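Local coordinates for secreted protein (Streptomyces lividans TK24, PDB 5LXZ), which is a secreted copper metalloradical protein of the AA5 (galactose oxidase-like) family and probably acts as a copper radical oxidase, at residues Asp453-Arg458 with Arg495-Thr500. The protein carries 1 engineered substitution. Residues are numbered along the deposited sequence; the frame is centred on the assembly and turned at random. Where two conformers were deposited one is given.
Sequences DPLVGR and RIEIYT
Glu497 OE1 takes three N-H donors. Arg458 grips it end-on, with NH1 and NH2 each 2.8 Å from Glu497 OE1, in a salt bridge centred on a single oxygen. OE1 lies close to the guanidinium plane, but that plane is turned 48° from the carboxylate. NH2 uses the anti lone pair of OE1, while NH1 comes from above the carboxylate plane. The third donor, Val456 N, also arrives out of that plane, 2.9 Å from Glu497 OE1. Leu455 N donates to the syn lone pair of Glu497 OE2 at 2.8 Å. The Glu497 chain runs extended beyond CG and carries the carboxylate to the backbone of Leu455 and Val456. A water links Arg458 NH2 to Arg495 O. Arg458 NE donates to Gln409 OE1. Strand 496-500 lies between strands 14-18 and 472-476 in a four-stranded antiparallel sheet, a blade of the Kelch-type beta-propeller. Segment 453-458 lies in the loop from strand 447-450 of the preceding blade to strand 462-466 of this one. An alanine at Glu497 would remove the carboxylate and would probably leave Arg458 without its buried counter-charge and loosen the loop at Leu455 and Val456. Leu455 CB is brought to 3.1 Å from Glu497 OE2 by the bond from its own backbone N. Val456 CG2 sits over the centre of one face of the Arg495 guanidinium, 3.8 Å from Arg495 CZ, and Arg495 is salt-bridged to Glu493. Trp15 of strand 14-18 touches Pro454, Arg458 and Glu497.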
ATOM      1  N   ASP A 453      19.441 -10.512  10.180  1.00  9.18           N
ATOM      2  CA  ASP A 453      18.611 -11.027   9.075  1.00  9.63           C
ATOM      3  C   ASP A 453      17.244 -11.459   9.589  1.00  9.09           C
ATOM      4  O   ASP A 453      17.139 -12.185  10.577  1.00  9.91           O
ATOM      5  CB  ASP A 453      19.220 -12.250   8.400  1.00 10.56           C
ATOM      6  CG  ASP A 453      20.520 -11.991   7.730  1.00 12.17           C
ATOM      7  OD1 ASP A 453      20.982 -10.866   7.492  1.00 12.58           O
ATOM      8  OD2 ASP A 453      21.126 -13.042   7.401  1.00 15.70           O
ATOM      9  N   PRO A 454      16.163 -11.067   8.898  1.00  8.56           N
ATOM     10  CA  PRO A 454      14.896 -11.688   9.210  1.00  9.21           C
ATOM     11  C   PRO A 454      14.904 -13.187   9.038  1.00  9.41           C
ATOM     12  O   PRO A 454      15.722 -13.726   8.273  1.00  9.83           O
ATOM     13  CB  PRO A 454      13.912 -11.068   8.186  1.00  9.62           C
ATOM     14  CG  PRO A 454      14.721 -10.360   7.181  1.00  9.96           C
ATOM     15  CD  PRO A 454      16.150 -10.246   7.668  1.00  9.66           C
ATOM     16  N   LEU A 455      13.997 -13.850   9.736  1.00  9.62           N
ATOM     17  CA  LEU A 455      13.915 -15.299   9.678  1.00 10.45           C
ATOM     18  C   LEU A 455      13.018 -15.807   8.589  1.00 10.52           C
ATOM     19  O   LEU A 455      13.186 -16.921   8.111  1.00 11.93           O
ATOM     20  CB  LEU A 455      13.421 -15.846  11.018  1.00 11.34           C
ATOM     21  CG  LEU A 455      14.252 -15.447  12.235  1.00 12.27           C
ATOM     22  CD1 LEU A 455      13.656 -15.999  13.522  1.00 13.43           C
ATOM     23  CD2 LEU A 455      15.725 -15.826  12.123  1.00 13.11           C
ATOM     24  N   VAL A 456      12.014 -15.013   8.238  1.00  9.62           N
ATOM     25  CA  VAL A 456      11.012 -15.419   7.286  1.00 10.01           C
ATOM     26  C   VAL A 456      11.078 -14.466   6.085  1.00  9.46           C
ATOM     27  O   VAL A 456      11.096 -13.244   6.265  1.00 10.03           O
ATOM     28  CB  VAL A 456       9.612 -15.312   7.930  1.00 10.41           C
ATOM     29  CG1 VAL A 456       8.487 -15.624   6.939  1.00 10.58           C
ATOM     30  CG2 VAL A 456       9.519 -16.245   9.119  1.00 10.91           C
ATOM     31  N   GLY A 457      11.021 -15.025   4.882  1.00  9.34           N
ATOM     32  CA  GLY A 457      10.987 -14.258   3.657  1.00  8.92           C
ATOM     33  C   GLY A 457       9.651 -13.583   3.456  1.00  8.98           C
ATOM     34  O   GLY A 457       8.607 -14.158   3.728  1.00  9.11           O
ATOM     35  N   ARG A 458       9.692 -12.332   3.000  0.50  8.30           N
ATOM     36  CA  ARG A 458       8.477 -11.505   2.809  0.50  8.09           C
ATOM     37  C   ARG A 458       8.529 -10.798   1.457  0.50  8.07           C
ATOM     38  O   ARG A 458       9.381  -9.944   1.254  0.50  8.70           O
ATOM     39  CB  ARG A 458       8.318 -10.508   3.971  0.50  8.13           C
ATOM     40  CG  ARG A 458       7.592 -11.127   5.198  0.50  8.21           C
ATOM     41  CD  ARG A 458       7.426 -10.172   6.339  0.50  8.34           C
ATOM     42  NE  ARG A 458       8.698  -9.948   6.975  0.50  7.96           N
ATOM     43  CZ  ARG A 458       9.218 -10.741   7.903  0.50  7.96           C
ATOM     44  NH1 ARG A 458      10.379 -10.410   8.417  0.50  7.71           N
ATOM     45  NH2 ARG A 458       8.588 -11.852   8.306  0.50  8.08           N
ATOM     46  N   ARG A 495       3.116 -17.186   9.109  1.00 10.63           N
ATOM     47  CA  ARG A 495       3.887 -16.854  10.278  1.00 11.07           C
ATOM     48  C   ARG A 495       4.019 -15.328  10.416  1.00 11.23           C
ATOM     49  O   ARG A 495       4.029 -14.592   9.417  1.00 10.40           O
ATOM     50  CB  ARG A 495       5.255 -17.489  10.212  1.00 12.41           C
ATOM     51  CG  ARG A 495       5.207 -19.006  10.314  1.00 13.25           C
ATOM     52  CD  ARG A 495       6.578 -19.612  10.127  1.00 13.87           C
ATOM     53  NE  ARG A 495       7.041 -19.421   8.776  1.00 14.90           N
ATOM     54  CZ  ARG A 495       8.252 -19.722   8.344  1.00 15.45           C
ATOM     55  NH1 ARG A 495       9.159 -20.202   9.198  1.00 17.23           N
ATOM     56  NH2 ARG A 495       8.581 -19.489   7.086  1.00 15.76           N
ATOM     57  N   ILE A 496       4.163 -14.885  11.661  1.00 10.60           N
ATOM     58  CA  ILE A 496       4.360 -13.509  12.044  0.50 10.57           C
ATOM     59  C   ILE A 496       5.760 -13.439  12.686  1.00 11.12           C
ATOM     60  O   ILE A 496       6.134 -14.407  13.353  1.00 11.95           O
ATOM     61  CB  ILE A 496       3.228 -13.198  13.053  0.50 10.27           C
ATOM     62  CG1 ILE A 496       1.858 -13.361  12.381  0.50 10.14           C
ATOM     63  CG2 ILE A 496       3.334 -11.800  13.624  0.50 10.38           C
ATOM     64  CD1 ILE A 496       1.671 -12.403  11.202  0.50 10.45           C
ATOM     65  N   GLU A 497       6.488 -12.343  12.528  1.00 10.21           N
ATOM     66  CA  GLU A 497       7.743 -12.153  13.234  1.00 10.50           C
ATOM     67  C   GLU A 497       7.668 -10.877  14.042  1.00 10.61           C
ATOM     68  O   GLU A 497       6.998  -9.905  13.651  1.00 10.87           O
ATOM     69  CB  GLU A 497       8.920 -12.038  12.283  1.00 11.66           C
ATOM     70  CG  GLU A 497       9.498 -13.339  11.789  1.00 12.89           C
ATOM     71  CD  GLU A 497      10.780 -13.128  10.954  1.00 15.06           C
ATOM     72  OE1 GLU A 497      10.688 -12.869   9.764  1.00 19.29           O
ATOM     73  OE2 GLU A 497      11.889 -13.235  11.483  1.00 17.29           O
ATOM     74  N   ILE A 498       8.394 -10.859  15.146  1.00 10.31           N
ATOM     75  CA  ILE A 498       8.680  -9.636  15.877  1.00 10.30           C
ATOM     76  C   ILE A 498      10.146  -9.337  15.796  1.00  9.83           C
ATOM     77  O   ILE A 498      10.965 -10.232  16.067  1.00 10.32           O
ATOM     78  CB  ILE A 498       8.312  -9.807  17.340  1.00 11.00           C
ATOM     79  CG1 ILE A 498       6.871 -10.205  17.438  1.00 12.14           C
ATOM     80  CG2 ILE A 498       8.597  -8.552  18.155  1.00 11.37           C
ATOM     81  CD1 ILE A 498       5.918  -9.234  16.913  1.00 12.92           C
ATOM     82  N   TYR A 499      10.485  -8.123  15.418  1.00  8.39           N
ATOM     83  CA  TYR A 499      11.843  -7.661  15.433  1.00  8.50           C
ATOM     84  C   TYR A 499      12.051  -6.759  16.632  1.00  8.95           C
ATOM     85  O   TYR A 499      11.330  -5.779  16.855  1.00  8.70           O
ATOM     86  CB  TYR A 499      12.215  -6.925  14.129  1.00  8.08           C
ATOM     87  CG  TYR A 499      13.631  -6.398  14.145  1.00  8.20           C
ATOM     88  CD1 TYR A 499      14.705  -7.274  14.177  1.00  8.33           C
ATOM     89  CD2 TYR A 499      13.889  -5.043  14.201  1.00  8.39           C
ATOM     90  CE1 TYR A 499      15.993  -6.801  14.216  1.00  8.40           C
ATOM     91  CE2 TYR A 499      15.178  -4.544  14.201  1.00  8.20           C
ATOM     92  CZ  TYR A 499      16.244  -5.436  14.281  1.00  8.56           C
ATOM     93  OH  TYR A 499      17.506  -4.902  14.298  1.00  8.55           O
ATOM     94  N   THR A 500      13.107  -7.038  17.400  1.00  9.04           N
ATOM     95  CA  THR A 500      13.504  -6.216  18.525  1.00  9.76           C
ATOM     96  C   THR A 500      14.774  -5.472  18.104  1.00  9.74           C
ATOM     97  O   THR A 500      15.825  -6.104  17.885  1.00  9.76           O
ATOM     98  CB  THR A 500      13.820  -7.099  19.752  1.00 10.31           C
ATOM     99  OG1 THR A 500      12.648  -7.786  20.157  1.00 10.73           O
ATOM    100  CG2 THR A 500      14.291  -6.265  20.904  1.00 11.49           C
TER
HETATM  101  O   HOH W   1       5.733 -12.942   7.566  0.50  6.73           O